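Local coordinates for protein (hdlp (histone deacetylase-like protein)) (Aquifex aeolicus, PDB 1C3P) that is a zinc-dependent member of the histone deacetylase family and probably removes acetyl groups from an acetylated substrate, at residues E201-G209 and Y216-K224; P126-F134 and F141-V149. All coordinates share one frame; numbering follows the deposited sequence.

Contact 2 comes first along the chain and contact 1 follows it. Their centres lie about 19 Å apart, and both belong to the histone deacetylase domain, an arginase-like alpha/beta fold built on a parallel sheet. Contact 2 is deep in the chain, where the loop after strand 122-125 meets the start of helix 146-156. Contact 1 lies at the border of the sheet, where a loop packs on the outermost strand, 217-222. The two meet where Lys202 NZ packs 3.7 Å from Phe134 CZ. Contact 2 places His131 and His132 beside the zinc-site residues Asp168 and His170. In contact 1, Gly203 lies about 9 Å from the side chain of His170.

Contact 1: residues E201-G209 and Y216-K224; sequences EKGFLEEIG and YNLNIPLPK
The irregular loop 201-209 runs alongside strand 217-222, with Leu205 CA 5.1 Å from Asn219 CA and Ile208 CA 4.6 Å from Asn217 CA. Asn219 carries much of the polar contact. Its ND2 donates to Phe204 O at 3.1 Å, nearly straight (170°) and in its own amide plane. It approaches from above the carbonyl plane, while Glu207 N reaches Phe204 O from the opposite face and closes the type I turn 204-207. With CG anti to the carbonyl carbon (chi1 -68°), the Asn219 amide is carried up to this turn. Gln176 ties the Asn219 and Glu207 side chains together, bonding Asn219 ND2 through OE1 and Glu207 OE1 through NE2. The Glu207 carboxylate also grips the loop itself: Gly203 N gives to OE1 at 2.9 Å and Phe204 N to OE2 at 3.0 Å.

Strand 217-222 is the last of the parallel sheet and bonds to strand 185-192 on its inner side. Away from that neighbour, Asn219 N donates to a water at 2.7 Å, and the water gives its hydrogens to Leu205 O and Glu207 O. Asn217, Asn219 and Pro221 point toward the loop; Leu218 and Ile220 pack against helix 228-245. Pro221 CG sits 3.5 Å from Leu205 N, and Leu205 CD1 covers Asn219 O at 3.2 Å, a buried oxygen with no partner in the model. Leu205 also touches helix 362-372.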
ATOM      1  N   GLU A 201     -12.229  -7.820 -11.842  1.00 20.77           N
ATOM      2  CA  GLU A 201     -12.099  -7.557 -13.281  1.00 27.34           C
ATOM      3  C   GLU A 201     -10.680  -7.585 -13.849  1.00 23.51           C
ATOM      4  O   GLU A 201     -10.495  -7.704 -15.058  1.00 23.17           O
ATOM      5  CB  GLU A 201     -12.700  -6.181 -13.594  1.00 28.99           C
ATOM      6  CG  GLU A 201     -14.191  -6.069 -13.364  1.00 34.82           C
ATOM      7  CD  GLU A 201     -14.680  -4.632 -13.460  1.00 32.40           C
ATOM      8  OE1 GLU A 201     -14.450  -3.976 -14.504  1.00 38.28           O
ATOM      9  OE2 GLU A 201     -15.300  -4.162 -12.487  1.00 40.08           O
ATOM     10  N   LYS A 202      -9.682  -7.456 -12.981  1.00 20.03           N
ATOM     11  CA  LYS A 202      -8.277  -7.414 -13.396  1.00 17.01           C
ATOM     12  C   LYS A 202      -7.432  -8.091 -12.334  1.00 17.02           C
ATOM     13  O   LYS A 202      -7.915  -8.348 -11.239  1.00 20.20           O
ATOM     14  CB  LYS A 202      -7.837  -5.954 -13.554  1.00 19.24           C
ATOM     15  CG  LYS A 202      -8.607  -5.225 -14.637  1.00 36.04           C
ATOM     16  CD  LYS A 202      -9.071  -3.874 -14.150  1.00 45.11           C
ATOM     17  CE  LYS A 202     -10.068  -3.250 -15.115  1.00 55.83           C
ATOM     18  NZ  LYS A 202     -10.659  -1.990 -14.584  1.00 28.09           N
ATOM     19  N   GLY A 203      -6.170  -8.376 -12.647  1.00 22.94           N
ATOM     20  CA  GLY A 203      -5.328  -9.048 -11.673  1.00 19.38           C
ATOM     21  C   GLY A 203      -4.963 -10.472 -12.066  1.00 20.48           C
ATOM     22  O   GLY A 203      -4.256 -11.165 -11.331  1.00 18.55           O
ATOM     23  N   PHE A 204      -5.439 -10.922 -13.222  1.00 15.42           N
ATOM     24  CA  PHE A 204      -5.140 -12.286 -13.668  1.00 20.73           C
ATOM     25  C   PHE A 204      -3.722 -12.416 -14.225  1.00 18.73           C
ATOM     26  O   PHE A 204      -3.149 -11.463 -14.769  1.00 20.18           O
ATOM     27  CB  PHE A 204      -6.171 -12.768 -14.713  1.00 19.97           C
ATOM     28  CG  PHE A 204      -7.571 -12.846 -14.178  1.00 19.63           C
ATOM     29  CD1 PHE A 204      -8.392 -11.718 -14.166  1.00 24.96           C
ATOM     30  CD2 PHE A 204      -8.048 -14.031 -13.625  1.00 18.92           C
ATOM     31  CE1 PHE A 204      -9.667 -11.770 -13.610  1.00 20.66           C
ATOM     32  CE2 PHE A 204      -9.324 -14.093 -13.061  1.00 24.86           C
ATOM     33  CZ  PHE A 204     -10.132 -12.964 -13.053  1.00 23.66           C
ATOM     34  N   LEU A 205      -3.179 -13.617 -14.084  1.00 19.46           N
ATOM     35  CA  LEU A 205      -1.821 -13.938 -14.512  1.00 21.09           C
ATOM     36  C   LEU A 205      -1.519 -13.663 -15.973  1.00 23.53           C
ATOM     37  O   LEU A 205      -0.389 -13.336 -16.309  1.00 21.28           O
ATOM     38  CB  LEU A 205      -1.522 -15.406 -14.192  1.00 23.44           C
ATOM     39  CG  LEU A 205      -0.176 -15.997 -14.615  1.00 23.23           C
ATOM     40  CD1 LEU A 205       0.966 -15.247 -13.959  1.00 24.06           C
ATOM     41  CD2 LEU A 205      -0.160 -17.461 -14.221  1.00 30.63           C
ATOM     42  N   GLU A 206      -2.526 -13.761 -16.839  1.00 21.59           N
ATOM     43  CA  GLU A 206      -2.295 -13.551 -18.271  1.00 27.89           C
ATOM     44  C   GLU A 206      -2.180 -12.089 -18.684  1.00 22.86           C
ATOM     45  O   GLU A 206      -1.914 -11.793 -19.850  1.00 21.21           O
ATOM     46  CB  GLU A 206      -3.405 -14.220 -19.091  1.00 28.90           C
ATOM     47  CG  GLU A 206      -3.959 -15.465 -18.433  1.00 48.55           C
ATOM     48  CD  GLU A 206      -4.813 -15.108 -17.231  1.00 46.86           C
ATOM     49  OE1 GLU A 206      -5.073 -15.982 -16.383  1.00 21.58           O
ATOM     50  OE2 GLU A 206      -5.234 -13.933 -17.151  1.00 63.58           O
ATOM     51  N   GLU A 207      -2.401 -11.169 -17.749  1.00 25.04           N
ATOM     52  CA  GLU A 207      -2.284  -9.743 -18.060  1.00 19.61           C
ATOM     53  C   GLU A 207      -0.810  -9.372 -17.928  1.00 28.83           C
ATOM     54  O   GLU A 207      -0.331  -9.069 -16.828  1.00 18.11           O
ATOM     55  CB  GLU A 207      -3.141  -8.920 -17.085  1.00 20.75           C
ATOM     56  CG  GLU A 207      -4.646  -9.110 -17.298  1.00 18.44           C
ATOM     57  CD  GLU A 207      -5.428  -8.907 -16.029  1.00 24.75           C
ATOM     58  OE1 GLU A 207      -5.079  -7.997 -15.254  1.00 22.17           O
ATOM     59  OE2 GLU A 207      -6.404  -9.645 -15.814  1.00 15.50           O
ATOM     60  N   ILE A 208      -0.090  -9.383 -19.052  1.00 21.60           N
ATOM     61  CA  ILE A 208       1.334  -9.084 -19.016  1.00 22.37           C
ATOM     62  C   ILE A 208       1.712  -7.815 -19.762  1.00 24.74           C
ATOM     63  O   ILE A 208       2.869  -7.598 -20.082  1.00 22.68           O
ATOM     64  CB  ILE A 208       2.164 -10.286 -19.560  1.00 28.84           C
ATOM     65  CG1 ILE A 208       1.823 -11.555 -18.781  1.00 21.61           C
ATOM     66  CG2 ILE A 208       3.647 -10.021 -19.402  1.00 43.26           C
ATOM     67  CD1 ILE A 208       2.556 -12.788 -19.248  1.00 41.40           C
ATOM     68  N   GLY A 209       0.738  -6.960 -20.039  1.00 22.80           N
ATOM     69  CA  GLY A 209       1.078  -5.734 -20.729  1.00 20.43           C
ATOM     70  C   GLY A 209       0.570  -5.724 -22.153  1.00 25.56           C
ATOM     71  O   GLY A 209      -0.055  -6.690 -22.602  1.00 25.22           O
ATOM     72  N   TYR A 216       6.076  -6.498 -19.370  1.00 22.79           N
ATOM     73  CA  TYR A 216       6.509  -5.648 -18.264  1.00 25.51           C
ATOM     74  C   TYR A 216       5.462  -5.437 -17.170  1.00 22.57           C
ATOM     75  O   TYR A 216       5.488  -4.440 -16.452  1.00 19.70           O
ATOM     76  CB  TYR A 216       7.008  -4.294 -18.796  1.00 20.54           C
ATOM     77  CG  TYR A 216       8.262  -4.412 -19.639  1.00 26.47           C
ATOM     78  CD1 TYR A 216       8.225  -4.994 -20.907  1.00 28.96           C
ATOM     79  CD2 TYR A 216       9.500  -3.993 -19.140  1.00 24.21           C
ATOM     80  CE1 TYR A 216       9.387  -5.163 -21.658  1.00 33.08           C
ATOM     81  CE2 TYR A 216      10.673  -4.159 -19.884  1.00 34.45           C
ATOM     82  CZ  TYR A 216      10.606  -4.748 -21.139  1.00 40.53           C
ATOM     83  OH  TYR A 216      11.758  -4.951 -21.861  1.00 45.67           O
ATOM     84  N   ASN A 217       4.532  -6.374 -17.067  1.00 22.88           N
ATOM     85  CA  ASN A 217       3.518  -6.341 -16.027  1.00 22.60           C
ATOM     86  C   ASN A 217       3.431  -7.795 -15.592  1.00 17.65           C
ATOM     87  O   ASN A 217       3.344  -8.681 -16.427  1.00 17.63           O
ATOM     88  CB  ASN A 217       2.167  -5.866 -16.561  1.00 16.61           C
ATOM     89  CG  ASN A 217       1.116  -5.771 -15.465  1.00 17.16           C
ATOM     90  OD1 ASN A 217       0.285  -6.673 -15.279  1.00 20.23           O
ATOM     91  ND2 ASN A 217       1.161  -4.683 -14.716  1.00 12.18           N
ATOM     92  N   LEU A 218       3.467  -8.046 -14.290  1.00 21.68           N
ATOM     93  CA  LEU A 218       3.420  -9.424 -13.826  1.00 21.20           C
ATOM     94  C   LEU A 218       2.515  -9.510 -12.621  1.00 19.46           C
ATOM     95  O   LEU A 218       2.819  -8.923 -11.578  1.00 16.70           O
ATOM     96  CB  LEU A 218       4.826  -9.904 -13.429  1.00 17.73           C
ATOM     97  CG  LEU A 218       5.068 -11.423 -13.393  1.00 32.30           C
ATOM     98  CD1 LEU A 218       6.336 -11.722 -12.611  1.00 24.51           C
ATOM     99  CD2 LEU A 218       3.920 -12.137 -12.763  1.00 40.08           C
ATOM    100  N   ASN A 219       1.403 -10.220 -12.773  1.00 15.43           N
ATOM    101  CA  ASN A 219       0.463 -10.425 -11.675  1.00 14.05           C
ATOM    102  C   ASN A 219       0.643 -11.835 -11.139  1.00 21.98           C
ATOM    103  O   ASN A 219       0.720 -12.785 -11.910  1.00 18.65           O
ATOM    104  CB  ASN A 219      -1.003 -10.281 -12.134  1.00 15.92           C
ATOM    105  CG  ASN A 219      -1.366  -8.867 -12.527  1.00 22.73           C
ATOM    106  OD1 ASN A 219      -0.895  -7.906 -11.914  1.00 17.90           O
ATOM    107  ND2 ASN A 219      -2.247  -8.728 -13.524  1.00 16.62           N
ATOM    108  N   ILE A 220       0.694 -11.974  -9.816  1.00 16.82           N
ATOM    109  CA  ILE A 220       0.845 -13.295  -9.203  1.00 13.22           C
ATOM    110  C   ILE A 220      -0.425 -13.479  -8.346  1.00 18.80           C
ATOM    111  O   ILE A 220      -0.457 -13.112  -7.168  1.00 15.52           O
ATOM    112  CB  ILE A 220       2.104 -13.329  -8.305  1.00 15.70           C
ATOM    113  CG1 ILE A 220       3.366 -12.996  -9.123  1.00 19.11           C
ATOM    114  CG2 ILE A 220       2.206 -14.677  -7.617  1.00 15.18           C
ATOM    115  CD1 ILE A 220       3.803 -14.057 -10.130  1.00 22.75           C
ATOM    116  N   PRO A 221      -1.491 -14.064  -8.923  1.00 16.72           N
ATOM    117  CA  PRO A 221      -2.736 -14.262  -8.176  1.00 19.83           C
ATOM    118  C   PRO A 221      -2.557 -15.432  -7.228  1.00 21.26           C
ATOM    119  O   PRO A 221      -2.058 -16.471  -7.637  1.00 22.46           O
ATOM    120  CB  PRO A 221      -3.763 -14.567  -9.287  1.00 20.76           C
ATOM    121  CG  PRO A 221      -3.015 -14.219 -10.591  1.00 28.73           C
ATOM    122  CD  PRO A 221      -1.632 -14.646 -10.264  1.00 18.83           C
ATOM    123  N   LEU A 222      -2.964 -15.258  -5.968  1.00 19.70           N
ATOM    124  CA  LEU A 222      -2.808 -16.291  -4.952  1.00 21.62           C
ATOM    125  C   LEU A 222      -4.134 -16.723  -4.325  1.00 19.68           C
ATOM    126  O   LEU A 222      -5.078 -15.943  -4.247  1.00 18.07           O
ATOM    127  CB  LEU A 222      -1.838 -15.796  -3.887  1.00 16.46           C
ATOM    128  CG  LEU A 222      -0.461 -15.556  -4.524  1.00 18.65           C
ATOM    129  CD1 LEU A 222       0.453 -14.801  -3.554  1.00 21.32           C
ATOM    130  CD2 LEU A 222       0.146 -16.891  -4.914  1.00 19.98           C
ATOM    131  N   PRO A 223      -4.211 -17.984  -3.873  1.00 19.37           N
ATOM    132  CA  PRO A 223      -5.409 -18.578  -3.261  1.00 19.59           C
ATOM    133  C   PRO A 223      -5.796 -18.195  -1.850  1.00 23.15           C
ATOM    134  O   PRO A 223      -5.018 -17.617  -1.102  1.00 15.81           O
ATOM    135  CB  PRO A 223      -5.121 -20.077  -3.359  1.00 20.08           C
ATOM    136  CG  PRO A 223      -3.644 -20.106  -3.046  1.00 21.96           C
ATOM    137  CD  PRO A 223      -3.138 -18.994  -3.976  1.00 17.38           C
ATOM    138  N   LYS A 224      -7.030 -18.543  -1.502  1.00 16.41           N
ATOM    139  CA  LYS A 224      -7.553 -18.309  -0.164  1.00 16.11           C
ATOM    140  C   LYS A 224      -6.764 -19.148   0.852  1.00 15.77           C
ATOM    141  O   LYS A 224      -6.254 -20.237   0.528  1.00 21.07           O
ATOM    142  CB  LYS A 224      -9.017 -18.738  -0.101  1.00 20.34           C
ATOM    143  CG  LYS A 224      -9.930 -18.039  -1.107  1.00 19.33           C
ATOM    144  CD  LYS A 224     -11.368 -18.575  -0.997  1.00 25.49           C
ATOM    145  CE  LYS A 224     -12.268 -17.941  -2.067  1.00 24.14           C
ATOM    146  NZ  LYS A 224     -13.677 -18.429  -1.979  1.00 34.08           N
TER
HETATM  147  O   HOH W   1       0.966 -11.037 -15.311  1.00 21.46           O

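Contact 2: residues P126-F134 and F141-V149; sequences PAGGMHHAF and FCYINNPAV. Unlike the reference sequence in segment 141-149: Asn146 (reference Asp).
The His132 ring meets Cys142 SG obliquely, with the sulfur 5.1 Å from the ring centroid. On one face of this ring lies His131 CE1, offset toward the rim, and Phe198 packs with it edge-to-face. The Phe134 ring has His132 O over the centre of one face. His132 N makes a weak bond to Cys142 SG.

Asn145 joins loop and helix. Its CG, anti to the backbone N (chi1 -165°), lets ND2 donate to Ala133 O at 2.8 Å, almost straight (172°). From the N-cap position of helix 146-156, its OD1 accepts from Ala148 N at 2.9 Å, a capping bond. With an alanine in its place, Ala133 O would probably lose this donor and Ala148 N its capping acceptor. Asn146, an aspartate in the reference sequence, accepts from Gly129 N through OD1 at 2.8 Å, in the carbonyl plane; Thr110 shares that oxygen. Met130 crosses the Asn146 side chain at about a right angle, with Met130 CB 3.2 Å from Asn146 ND2.

His131 NE2 makes weak bonds to Asp168 OD2 and His170 O of the zinc site. Ile144 and Asn146 touch helix 98-118, Asn145 helix 173-179, and Pro147 and His131 rest on strand 162-166.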
ATOM      1  N   PRO A 126       3.739   5.892   4.972  1.00 14.84           N
ATOM      2  CA  PRO A 126       2.641   4.962   5.230  1.00 17.33           C
ATOM      3  C   PRO A 126       1.288   5.344   4.625  1.00 13.78           C
ATOM      4  O   PRO A 126       0.438   4.484   4.426  1.00 17.03           O
ATOM      5  CB  PRO A 126       2.606   4.910   6.756  1.00 16.32           C
ATOM      6  CG  PRO A 126       3.043   6.326   7.133  1.00 20.95           C
ATOM      7  CD  PRO A 126       4.255   6.435   6.242  1.00 18.10           C
ATOM      8  N   ALA A 127       1.089   6.629   4.338  1.00 14.57           N
ATOM      9  CA  ALA A 127      -0.169   7.095   3.769  1.00 17.37           C
ATOM     10  C   ALA A 127      -0.263   6.782   2.281  1.00 19.77           C
ATOM     11  O   ALA A 127      -1.356   6.791   1.712  1.00 15.62           O
ATOM     12  CB  ALA A 127      -0.326   8.626   3.993  1.00 14.48           C
ATOM     13  N   GLY A 128       0.878   6.491   1.664  1.00 13.54           N
ATOM     14  CA  GLY A 128       0.921   6.215   0.234  1.00 13.53           C
ATOM     15  C   GLY A 128       0.456   4.829  -0.181  1.00 14.49           C
ATOM     16  O   GLY A 128      -0.007   4.037   0.630  1.00 15.65           O
ATOM     17  N   GLY A 129       0.588   4.536  -1.466  1.00 13.35           N
ATOM     18  CA  GLY A 129       0.169   3.245  -1.972  1.00 16.28           C
ATOM     19  C   GLY A 129      -1.314   3.134  -2.303  1.00 15.69           C
ATOM     20  O   GLY A 129      -1.866   2.040  -2.244  1.00 16.10           O
ATOM     21  N   MET A 130      -1.958   4.255  -2.629  1.00 15.00           N
ATOM     22  CA  MET A 130      -3.389   4.272  -3.004  1.00 13.35           C
ATOM     23  C   MET A 130      -3.419   3.815  -4.462  1.00 12.49           C
ATOM     24  O   MET A 130      -3.698   4.585  -5.383  1.00 19.54           O
ATOM     25  CB  MET A 130      -3.929   5.693  -2.858  1.00 12.20           C
ATOM     26  CG  MET A 130      -3.689   6.202  -1.431  1.00 17.03           C
ATOM     27  SD  MET A 130      -4.424   7.782  -1.031  1.00 15.41           S
ATOM     28  CE  MET A 130      -6.112   7.313  -1.082  1.00 46.82           C
ATOM     29  N   HIS A 131      -3.192   2.516  -4.625  1.00 16.24           N
ATOM     30  CA  HIS A 131      -3.006   1.890  -5.924  1.00 13.80           C
ATOM     31  C   HIS A 131      -4.179   1.543  -6.818  1.00 13.69           C
ATOM     32  O   HIS A 131      -3.967   0.970  -7.867  1.00 17.21           O
ATOM     33  CB  HIS A 131      -2.148   0.626  -5.735  1.00 15.91           C
ATOM     34  CG  HIS A 131      -2.805  -0.459  -4.937  1.00 13.08           C
ATOM     35  ND1 HIS A 131      -4.088  -0.368  -4.441  1.00 22.48           N
ATOM     36  CD2 HIS A 131      -2.351  -1.686  -4.578  1.00 12.46           C
ATOM     37  CE1 HIS A 131      -4.395  -1.491  -3.811  1.00 16.56           C
ATOM     38  NE2 HIS A 131      -3.359  -2.306  -3.880  1.00 23.56           N
ATOM     39  N   HIS A 132      -5.396   1.869  -6.411  1.00 14.51           N
ATOM     40  CA  HIS A 132      -6.556   1.540  -7.232  1.00 20.19           C
ATOM     41  C   HIS A 132      -7.071   2.650  -8.159  1.00 16.89           C
ATOM     42  O   HIS A 132      -7.715   2.347  -9.157  1.00 14.58           O
ATOM     43  CB  HIS A 132      -7.705   1.056  -6.326  1.00 17.26           C
ATOM     44  CG  HIS A 132      -7.504  -0.323  -5.779  1.00 16.85           C
ATOM     45  ND1 HIS A 132      -7.739  -0.650  -4.461  1.00 24.80           N
ATOM     46  CD2 HIS A 132      -7.133  -1.473  -6.389  1.00 13.74           C
ATOM     47  CE1 HIS A 132      -7.520  -1.943  -4.285  1.00 12.68           C
ATOM     48  NE2 HIS A 132      -7.152  -2.464  -5.439  1.00 28.65           N
ATOM     49  N   ALA A 133      -6.794   3.919  -7.859  1.00 16.79           N
ATOM     50  CA  ALA A 133      -7.335   4.993  -8.703  1.00 13.76           C
ATOM     51  C   ALA A 133      -6.811   5.017 -10.137  1.00 18.80           C
ATOM     52  O   ALA A 133      -5.663   4.690 -10.376  1.00 16.86           O
ATOM     53  CB  ALA A 133      -7.103   6.354  -8.049  1.00 14.95           C
ATOM     54  N   PHE A 134      -7.685   5.391 -11.077  1.00 13.76           N
ATOM     55  CA  PHE A 134      -7.345   5.486 -12.494  1.00 19.77           C
ATOM     56  C   PHE A 134      -7.078   6.935 -12.865  1.00 14.76           C
ATOM     57  O   PHE A 134      -7.405   7.852 -12.104  1.00 18.05           O
ATOM     58  CB  PHE A 134      -8.487   4.919 -13.357  1.00 15.59           C
ATOM     59  CG  PHE A 134      -8.749   3.473 -13.107  1.00 17.22           C
ATOM     60  CD1 PHE A 134      -9.917   3.056 -12.480  1.00 17.88           C
ATOM     61  CD2 PHE A 134      -7.800   2.518 -13.473  1.00 21.68           C
ATOM     62  CE1 PHE A 134     -10.141   1.696 -12.219  1.00 23.07           C
ATOM     63  CE2 PHE A 134      -8.014   1.160 -13.215  1.00 17.64           C
ATOM     64  CZ  PHE A 134      -9.184   0.751 -12.590  1.00 19.71           C
ATOM     65  N   PHE A 141     -11.800   2.647  -3.188  1.00 15.52           N
ATOM     66  CA  PHE A 141     -11.567   3.554  -2.061  1.00 20.71           C
ATOM     67  C   PHE A 141     -10.495   4.573  -2.392  1.00 14.45           C
ATOM     68  O   PHE A 141     -10.189   5.418  -1.567  1.00 16.39           O
ATOM     69  CB  PHE A 141     -11.057   2.826  -0.809  1.00 20.03           C
ATOM     70  CG  PHE A 141     -11.879   1.647  -0.371  1.00 28.32           C
ATOM     71  CD1 PHE A 141     -11.347   0.751   0.570  1.00 24.25           C
ATOM     72  CD2 PHE A 141     -13.166   1.430  -0.847  1.00 30.11           C
ATOM     73  CE1 PHE A 141     -12.080  -0.327   1.022  1.00 25.94           C
ATOM     74  CE2 PHE A 141     -13.912   0.340  -0.392  1.00 21.64           C
ATOM     75  CZ  PHE A 141     -13.365  -0.536   0.545  1.00 24.44           C
ATOM     76  N   CYS A 142      -9.897   4.482  -3.576  1.00 16.77           N
ATOM     77  CA  CYS A 142      -8.846   5.424  -3.945  1.00 17.71           C
ATOM     78  C   CYS A 142      -9.312   6.499  -4.929  1.00 18.09           C
ATOM     79  O   CYS A 142     -10.022   6.194  -5.900  1.00 16.60           O
ATOM     80  CB  CYS A 142      -7.666   4.664  -4.563  1.00 13.95           C
ATOM     81  SG  CYS A 142      -6.951   3.406  -3.484  1.00 16.63           S
ATOM     82  N   TYR A 143      -8.904   7.746  -4.673  1.00 12.50           N
ATOM     83  CA  TYR A 143      -9.253   8.871  -5.536  1.00 15.32           C
ATOM     84  C   TYR A 143      -8.039   9.392  -6.298  1.00 17.35           C
ATOM     85  O   TYR A 143      -8.173   9.881  -7.419  1.00 16.67           O
ATOM     86  CB  TYR A 143      -9.851  10.037  -4.746  1.00 13.07           C
ATOM     87  CG  TYR A 143     -10.991   9.644  -3.831  1.00 15.80           C
ATOM     88  CD1 TYR A 143     -10.740   9.143  -2.554  1.00 15.48           C
ATOM     89  CD2 TYR A 143     -12.319   9.777  -4.243  1.00 14.60           C
ATOM     90  CE1 TYR A 143     -11.795   8.788  -1.693  1.00 11.99           C
ATOM     91  CE2 TYR A 143     -13.375   9.425  -3.400  1.00 10.74           C
ATOM     92  CZ  TYR A 143     -13.102   8.934  -2.125  1.00 20.89           C
ATOM     93  OH  TYR A 143     -14.135   8.627  -1.263  1.00 18.87           O
ATOM     94  N   ILE A 144      -6.858   9.296  -5.690  1.00 14.93           N
ATOM     95  CA  ILE A 144      -5.634   9.750  -6.340  1.00 14.17           C
ATOM     96  C   ILE A 144      -4.639   8.596  -6.265  1.00 17.22           C
ATOM     97  O   ILE A 144      -4.455   8.001  -5.199  1.00 14.72           O
ATOM     98  CB  ILE A 144      -5.069  10.976  -5.622  1.00 14.87           C
ATOM     99  CG1 ILE A 144      -6.124  12.096  -5.630  1.00 16.98           C
ATOM    100  CG2 ILE A 144      -3.738  11.390  -6.243  1.00 13.55           C
ATOM    101  CD1 ILE A 144      -5.685  13.410  -4.972  1.00 17.42           C
ATOM    102  N   ASN A 145      -4.007   8.271  -7.390  1.00 13.46           N
ATOM    103  CA  ASN A 145      -3.052   7.161  -7.422  1.00 16.09           C
ATOM    104  C   ASN A 145      -1.637   7.707  -7.137  1.00 15.04           C
ATOM    105  O   ASN A 145      -0.930   8.103  -8.065  1.00 15.72           O
ATOM    106  CB  ASN A 145      -3.105   6.501  -8.807  1.00 14.50           C
ATOM    107  CG  ASN A 145      -2.441   5.139  -8.826  1.00 15.64           C
ATOM    108  OD1 ASN A 145      -1.294   4.993  -8.417  1.00 14.97           O
ATOM    109  ND2 ASN A 145      -3.170   4.132  -9.287  1.00 16.74           N
ATOM    110  N   ASN A 146      -1.206   7.734  -5.874  1.00 12.34           N
ATOM    111  CA  ASN A 146       0.118   8.310  -5.598  1.00 15.31           C
ATOM    112  C   ASN A 146       1.237   7.470  -6.212  1.00 13.04           C
ATOM    113  O   ASN A 146       2.254   8.009  -6.638  1.00 14.76           O
ATOM    114  CB  ASN A 146       0.302   8.576  -4.096  1.00 15.81           C
ATOM    115  CG  ASN A 146       0.284   7.322  -3.272  1.00 15.25           C
ATOM    116  OD1 ASN A 146       1.334   6.825  -2.887  1.00 13.57           O
ATOM    117  ND2 ASN A 146      -0.914   6.782  -3.014  1.00 10.85           N
ATOM    118  N   PRO A 147       1.083   6.133  -6.252  1.00 14.28           N
ATOM    119  CA  PRO A 147       2.192   5.416  -6.896  1.00 13.51           C
ATOM    120  C   PRO A 147       2.408   5.897  -8.362  1.00 18.86           C
ATOM    121  O   PRO A 147       3.556   6.057  -8.813  1.00 16.24           O
ATOM    122  CB  PRO A 147       1.735   3.963  -6.839  1.00 14.44           C
ATOM    123  CG  PRO A 147       0.972   3.929  -5.503  1.00 12.32           C
ATOM    124  CD  PRO A 147       0.097   5.178  -5.709  1.00  7.62           C
ATOM    125  N   ALA A 148       1.320   6.135  -9.101  1.00 15.01           N
ATOM    126  CA  ALA A 148       1.449   6.577 -10.504  1.00 15.58           C
ATOM    127  C   ALA A 148       1.981   8.003 -10.588  1.00 14.94           C
ATOM    128  O   ALA A 148       2.774   8.321 -11.473  1.00 14.69           O
ATOM    129  CB  ALA A 148       0.105   6.467 -11.241  1.00 12.93           C
ATOM    130  N   VAL A 149       1.552   8.860  -9.673  1.00 12.49           N
ATOM    131  CA  VAL A 149       2.051  10.229  -9.628  1.00 15.31           C
ATOM    132  C   VAL A 149       3.546  10.135  -9.363  1.00 20.14           C
ATOM    133  O   VAL A 149       4.353  10.791 -10.036  1.00 17.32           O
ATOM    134  CB  VAL A 149       1.379  11.039  -8.503  1.00 14.77           C
ATOM    135  CG1 VAL A 149       2.108  12.377  -8.264  1.00 14.68           C
ATOM    136  CG2 VAL A 149      -0.067  11.301  -8.868  1.00 12.50           C
TER